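Inactive Zymogen C11 Protease (Parabacteroides distasonis, PDB 6MZO) is the inactive zymogen of a clostripain-like C11 protease, a clan CD peptidase that, once activated, would probably cleave proteins as a cysteine peptidase. Local coordinates at residues Ser260-Tyr272 with Tyr313-Lys327. Residues are numbered along the deposited sequence; the frame is centred on the assembly and turned at random.
Sequences SELQIMEYLTPNY and YAYPYPYGSYLPVNK
The primary amide of Gln263 grips the backbone of 313-327 with both ends, an instance of a side-chain amide bonding to main-chain groups. Gln263 OE1 accepts from two consecutive amides, Asn326 N at 2.8 Å and Lys327 N at 3.1 Å, both arriving from one face of the carbonyl plane and well out of it. NE2 donates almost straight (168°) to an in-plane lone pair of Pro324 O, and its other N-H goes back to Ile264 O of its own loop. With CG anti to the backbone N (chi1 166°) and a bend at chi2 (72°), the amide is laid against the chain just beyond strand 321-324. An alanine here would remove all these bonds and is likely to leave the Asn326 and Lys327 amides without their shared acceptor.

Farther along the loop the contact is aromatic. Tyr313 OH donates to Met265 O (2.7 Å), from above that carbonyl plane, while Tyr267 CB sits over the Tyr313 ring face, 3.7 Å from its centroid. The Tyr267 ring turns its edge to that same ring in a T-shaped pair and receives Leu323 CD1 on one face. Tyr315 extends the cluster, its CZ meeting Pro270 CD (3.6 Å). Directional bonds to main-chain groups of both segments, from Gln263 and Tyr313, thus probably fix where the loop before strand 275-277 sits on the hairpin 310-313/321-324, with Tyr267 packed between them.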
loop_
_atom_site.group_PDB
_atom_site.type_symbol
_atom_site.label_atom_id
_atom_site.label_comp_id
_atom_site.label_asym_id
_atom_site.label_seq_id
_atom_site.Cartn_x
_atom_site.Cartn_y
_atom_site.Cartn_z
ATOM N N SER A 260 21.036 -9.975 -10.640
ATOM C CA SER A 260 22.179 -9.512 -9.863
ATOM C C SER A 260 22.603 -8.097 -10.261
ATOM O O SER A 260 23.311 -7.416 -9.506
ATOM C CB SER A 260 23.325 -10.486 -10.050
ATOM O OG SER A 260 23.766 -10.433 -11.398
ATOM N N GLU A 261 22.093 -7.649 -11.420
ATOM C CA GLU A 261 22.367 -6.319 -11.958
ATOM C C GLU A 261 21.256 -5.324 -11.608
ATOM O O GLU A 261 21.412 -4.128 -11.869
ATOM C CB GLU A 261 22.480 -6.356 -13.486
ATOM C CG GLU A 261 23.561 -7.271 -14.004
ATOM C CD GLU A 261 24.877 -6.864 -13.463
ATOM O OE1 GLU A 261 25.282 -5.710 -13.707
ATOM O OE2 GLU A 261 25.480 -7.681 -12.748
ATOM N N LEU A 262 20.137 -5.816 -11.069
ATOM C CA LEU A 262 18.960 -4.958 -10.903
ATOM C C LEU A 262 18.897 -4.271 -9.555
ATOM O O LEU A 262 19.379 -4.804 -8.567
ATOM C CB LEU A 262 17.656 -5.760 -11.039
ATOM C CG LEU A 262 17.354 -6.326 -12.419
ATOM C CD1 LEU A 262 16.053 -7.194 -12.350
ATOM C CD2 LEU A 262 17.198 -5.170 -13.403
ATOM N N GLN A 263 18.246 -3.094 -9.502
ATOM C CA GLN A 263 18.046 -2.437 -8.247
ATOM C C GLN A 263 17.050 -3.235 -7.387
ATOM O O GLN A 263 15.895 -3.404 -7.749
ATOM C CB GLN A 263 17.501 -1.002 -8.462
ATOM C CG GLN A 263 16.922 -0.316 -7.193
ATOM C CD GLN A 263 17.967 0.099 -6.211
ATOM O OE1 GLN A 263 18.900 0.838 -6.547
ATOM N NE2 GLN A 263 17.855 -0.370 -4.989
ATOM N N ILE A 264 17.508 -3.672 -6.225
ATOM C CA ILE A 264 16.598 -4.413 -5.324
ATOM C C ILE A 264 15.485 -3.518 -4.760
ATOM O O ILE A 264 15.766 -2.362 -4.414
ATOM C CB ILE A 264 17.399 -5.010 -4.145
ATOM C CG1 ILE A 264 18.235 -6.129 -4.646
ATOM C CG2 ILE A 264 16.452 -5.559 -3.021
ATOM C CD1 ILE A 264 19.315 -6.481 -3.630
ATOM N N MET A 265 14.262 -4.047 -4.642
ATOM C CA MET A 265 13.217 -3.334 -3.867
ATOM C C MET A 265 12.833 -4.164 -2.663
ATOM O O MET A 265 12.657 -3.603 -1.579
ATOM C CB MET A 265 11.977 -3.033 -4.757
ATOM C CG MET A 265 12.302 -1.868 -5.711
ATOM S SD MET A 265 12.204 -0.231 -4.854
ATOM C CE MET A 265 13.741 0.564 -5.347
ATOM N N GLU A 266 12.703 -5.474 -2.843
ATOM C CA GLU A 266 12.338 -6.366 -1.749
ATOM C C GLU A 266 13.561 -7.096 -1.206
ATOM O O GLU A 266 14.410 -7.556 -1.969
ATOM C CB GLU A 266 11.284 -7.375 -2.210
ATOM C CG GLU A 266 10.909 -8.406 -1.158
ATOM C CD GLU A 266 11.430 -9.791 -1.490
ATOM O OE1 GLU A 266 11.284 -10.220 -2.654
ATOM O OE2 GLU A 266 11.986 -10.451 -0.586
ATOM N N TYR A 267 13.645 -7.201 0.116
ATOM C CA TYR A 267 14.766 -7.874 0.760
ATOM C C TYR A 267 14.332 -8.604 2.027
ATOM O O TYR A 267 14.680 -8.201 3.136
ATOM C CB TYR A 267 15.878 -6.874 1.084
ATOM C CG TYR A 267 17.229 -7.514 1.315
ATOM C CD1 TYR A 267 17.984 -7.992 0.252
ATOM C CD2 TYR A 267 17.749 -7.639 2.597
ATOM C CE1 TYR A 267 19.219 -8.577 0.459
ATOM C CE2 TYR A 267 18.983 -8.224 2.813
ATOM C CZ TYR A 267 19.713 -8.690 1.741
ATOM O OH TYR A 267 20.942 -9.272 1.951
ATOM N N LEU A 268 13.570 -9.679 1.854
ATOM C CA LEU A 268 13.090 -10.468 2.982
ATOM C C LEU A 268 14.025 -11.642 3.251
ATOM O O LEU A 268 14.051 -12.189 4.354
ATOM C CB LEU A 268 11.670 -10.974 2.719
ATOM C CG LEU A 268 10.598 -9.904 2.507
ATOM C CD1 LEU A 268 9.453 -10.448 1.667
ATOM C CD2 LEU A 268 10.089 -9.382 3.841
ATOM N N THR A 269 14.790 -12.023 2.234
ATOM C CA THR A 269 15.733 -13.129 2.347
ATOM C C THR A 269 17.032 -12.723 1.651
ATOM O O THR A 269 17.054 -11.794 0.814
ATOM C CB THR A 269 15.172 -14.421 1.697
ATOM O OG1 THR A 269 14.980 -14.219 0.289
ATOM C CG2 THR A 269 13.851 -14.810 2.312
ATOM N N PRO A 270 18.119 -13.370 2.016
ATOM C CA PRO A 270 19.403 -12.967 1.460
ATOM C C PRO A 270 19.732 -13.535 0.083
ATOM O O PRO A 270 20.601 -12.976 -0.542
ATOM C CB PRO A 270 20.389 -13.496 2.497
ATOM C CG PRO A 270 19.704 -14.704 3.082
ATOM C CD PRO A 270 18.277 -14.240 3.199
ATOM N N ASN A 271 19.083 -14.587 -0.387
ATOM C CA ASN A 271 19.503 -15.210 -1.656
ATOM C C ASN A 271 18.646 -14.941 -2.899
ATOM O O ASN A 271 19.185 -14.714 -3.993
ATOM C CB ASN A 271 19.577 -16.702 -1.457
ATOM C CG ASN A 271 20.734 -17.072 -0.616
ATOM O OD1 ASN A 271 21.866 -16.822 -1.008
ATOM N ND2 ASN A 271 20.474 -17.638 0.577
ATOM N N TYR A 272 17.344 -15.100 -2.786
ATOM C CA TYR A 272 16.467 -14.789 -3.920
ATOM C C TYR A 272 15.544 -13.653 -3.494
ATOM O O TYR A 272 15.105 -13.623 -2.329
ATOM C CB TYR A 272 15.645 -16.005 -4.371
ATOM C CG TYR A 272 16.518 -17.060 -5.009
ATOM C CD1 TYR A 272 16.954 -16.908 -6.331
ATOM C CD2 TYR A 272 16.907 -18.152 -4.315
ATOM C CE1 TYR A 272 17.765 -17.840 -6.921
ATOM C CE2 TYR A 272 17.723 -19.062 -4.874
ATOM C CZ TYR A 272 18.128 -18.917 -6.186
ATOM O OH TYR A 272 18.940 -19.900 -6.712
ATOM N N TYR A 313 15.281 -2.432 5.862
ATOM C CA TYR A 313 14.667 -3.767 5.832
ATOM C C TYR A 313 14.747 -4.435 7.193
ATOM O O TYR A 313 15.721 -4.246 7.946
ATOM C CB TYR A 313 15.337 -4.687 4.781
ATOM C CG TYR A 313 15.199 -4.085 3.405
ATOM C CD1 TYR A 313 14.057 -4.327 2.651
ATOM C CD2 TYR A 313 16.186 -3.218 2.899
ATOM C CE1 TYR A 313 13.884 -3.767 1.397
ATOM C CE2 TYR A 313 16.011 -2.611 1.644
ATOM C CZ TYR A 313 14.856 -2.880 0.914
ATOM O OH TYR A 313 14.705 -2.287 -0.340
ATOM N N ALA A 314 13.761 -5.279 7.487
ATOM C CA ALA A 314 13.766 -6.003 8.770
ATOM C C ALA A 314 14.833 -7.095 8.819
ATOM O O ALA A 314 15.430 -7.369 9.872
ATOM C CB ALA A 314 12.415 -6.602 9.036
ATOM N N TYR A 315 15.063 -7.741 7.690
ATOM C CA TYR A 315 16.052 -8.801 7.653
ATOM C C TYR A 315 17.452 -8.216 7.687
ATOM O O TYR A 315 17.749 -7.348 6.896
ATOM C CB TYR A 315 15.894 -9.661 6.390
ATOM C CG TYR A 315 17.001 -10.699 6.316
ATOM C CD1 TYR A 315 16.879 -11.893 6.983
ATOM C CD2 TYR A 315 18.173 -10.448 5.602
ATOM C CE1 TYR A 315 17.897 -12.833 6.950
ATOM C CE2 TYR A 315 19.203 -11.383 5.564
ATOM C CZ TYR A 315 19.051 -12.570 6.238
ATOM O OH TYR A 315 20.071 -13.505 6.216
ATOM N N PRO A 316 18.349 -8.750 8.536
ATOM C CA PRO A 316 18.148 -9.840 9.495
ATOM C C PRO A 316 17.845 -9.326 10.875
ATOM O O PRO A 316 18.463 -8.353 11.302
ATOM C CB PRO A 316 19.495 -10.604 9.457
ATOM C CG PRO A 316 20.525 -9.573 9.153
ATOM C CD PRO A 316 19.779 -8.447 8.342
ATOM N N TYR A 317 16.874 -9.955 11.540
ATOM C CA TYR A 317 16.528 -9.628 12.907
ATOM C C TYR A 317 17.760 -9.872 13.774
ATOM O O TYR A 317 18.604 -10.693 13.434
ATOM C CB TYR A 317 15.336 -10.465 13.403
ATOM N N PRO A 318 17.892 -9.106 14.859
ATOM C CA PRO A 318 17.000 -7.967 15.070
ATOM C C PRO A 318 17.614 -6.644 14.592
ATOM O O PRO A 318 17.017 -5.599 14.801
ATOM C CB PRO A 318 16.776 -7.987 16.586
ATOM C CG PRO A 318 17.230 -9.348 17.010
ATOM C CD PRO A 318 18.394 -9.613 16.133
ATOM N N TYR A 319 18.770 -6.695 13.926
ATOM C CA TYR A 319 19.424 -5.474 13.463
ATOM C C TYR A 319 18.828 -4.885 12.153
ATOM O O TYR A 319 18.814 -3.671 11.966
ATOM C CB TYR A 319 20.911 -5.733 13.276
ATOM N N GLY A 320 18.350 -5.735 11.246
ATOM C CA GLY A 320 17.850 -5.254 9.968
ATOM C C GLY A 320 18.971 -4.838 9.017
ATOM O O GLY A 320 20.158 -4.947 9.371
ATOM N N SER A 321 18.596 -4.346 7.826
ATOM C CA SER A 321 19.545 -3.979 6.757
ATOM C C SER A 321 19.237 -2.616 6.134
ATOM O O SER A 321 18.088 -2.263 6.009
ATOM C CB SER A 321 19.513 -5.035 5.651
ATOM O OG SER A 321 19.977 -6.270 6.172
ATOM N N TYR A 322 20.262 -1.866 5.745
ATOM C CA TYR A 322 20.025 -0.659 4.963
ATOM C C TYR A 322 20.709 -0.872 3.646
ATOM O O TYR A 322 21.889 -1.167 3.597
ATOM C CB TYR A 322 20.538 0.610 5.643
ATOM C CG TYR A 322 19.807 0.952 6.918
ATOM C CD1 TYR A 322 20.162 0.355 8.120
ATOM C CD2 TYR A 322 18.756 1.864 6.917
ATOM C CE1 TYR A 322 19.494 0.653 9.295
ATOM C CE2 TYR A 322 18.073 2.181 8.093
ATOM C CZ TYR A 322 18.441 1.567 9.280
ATOM O OH TYR A 322 17.783 1.862 10.460
ATOM N N LEU A 323 19.959 -0.732 2.570
ATOM C CA LEU A 323 20.480 -0.958 1.240
ATOM C C LEU A 323 20.311 0.321 0.431
ATOM O O LEU A 323 19.318 1.005 0.542
ATOM C CB LEU A 323 19.723 -2.139 0.556
ATOM C CG LEU A 323 19.856 -3.506 1.228
ATOM C CD1 LEU A 323 18.984 -4.532 0.477
ATOM C CD2 LEU A 323 21.284 -4.001 1.256
ATOM N N PRO A 324 21.249 0.624 -0.448
ATOM C CA PRO A 324 21.277 1.811 -1.316
ATOM C C PRO A 324 20.159 1.806 -2.356
ATOM O O PRO A 324 19.884 0.785 -2.975
ATOM C CB PRO A 324 22.677 1.726 -1.964
ATOM C CG PRO A 324 22.892 0.230 -2.039
ATOM C CD PRO A 324 22.457 -0.201 -0.660
ATOM N N VAL A 325 19.461 2.942 -2.462
ATOM C CA VAL A 325 18.473 3.156 -3.522
ATOM C C VAL A 325 19.179 3.967 -4.558
ATOM O O VAL A 325 19.277 5.189 -4.432
ATOM C CB VAL A 325 17.242 3.888 -3.013
ATOM C CG1 VAL A 325 16.278 4.175 -4.186
ATOM C CG2 VAL A 325 16.537 2.983 -2.006
ATOM N N ASN A 326 19.744 3.257 -5.546
ATOM C CA ASN A 326 20.491 3.918 -6.605
ATOM C C ASN A 326 19.608 4.253 -7.810
ATOM O O ASN A 326 19.926 5.177 -8.543
ATOM C CB ASN A 326 21.682 3.061 -7.073
ATOM C CG ASN A 326 22.703 2.786 -5.966
ATOM O OD1 ASN A 326 23.173 1.653 -5.811
ATOM N ND2 ASN A 326 23.037 3.809 -5.184
ATOM N N LYS A 327 18.504 3.519 -8.007
ATOM C CA LYS A 327 17.524 3.760 -9.089
ATOM C C LYS A 327 16.176 3.734 -8.440
ATOM O O LYS A 327 15.914 2.823 -7.665
ATOM C CB LYS A 327 17.569 2.700 -10.192
ATOM C CG LYS A 327 18.952 2.802 -10.975
ATOM C CD LYS A 327 19.030 1.743 -12.017
ATOM C CE LYS A 327 20.378 1.858 -12.766
ATOM N NZ LYS A 327 20.524 0.713 -13.720
HETATM O O HOH W 1 20.653 -1.307 -11.781
HETATM O O HOH W 2 21.702 -0.940 -6.958
HETATM O O HOH W 3 13.187 -7.668 5.299
#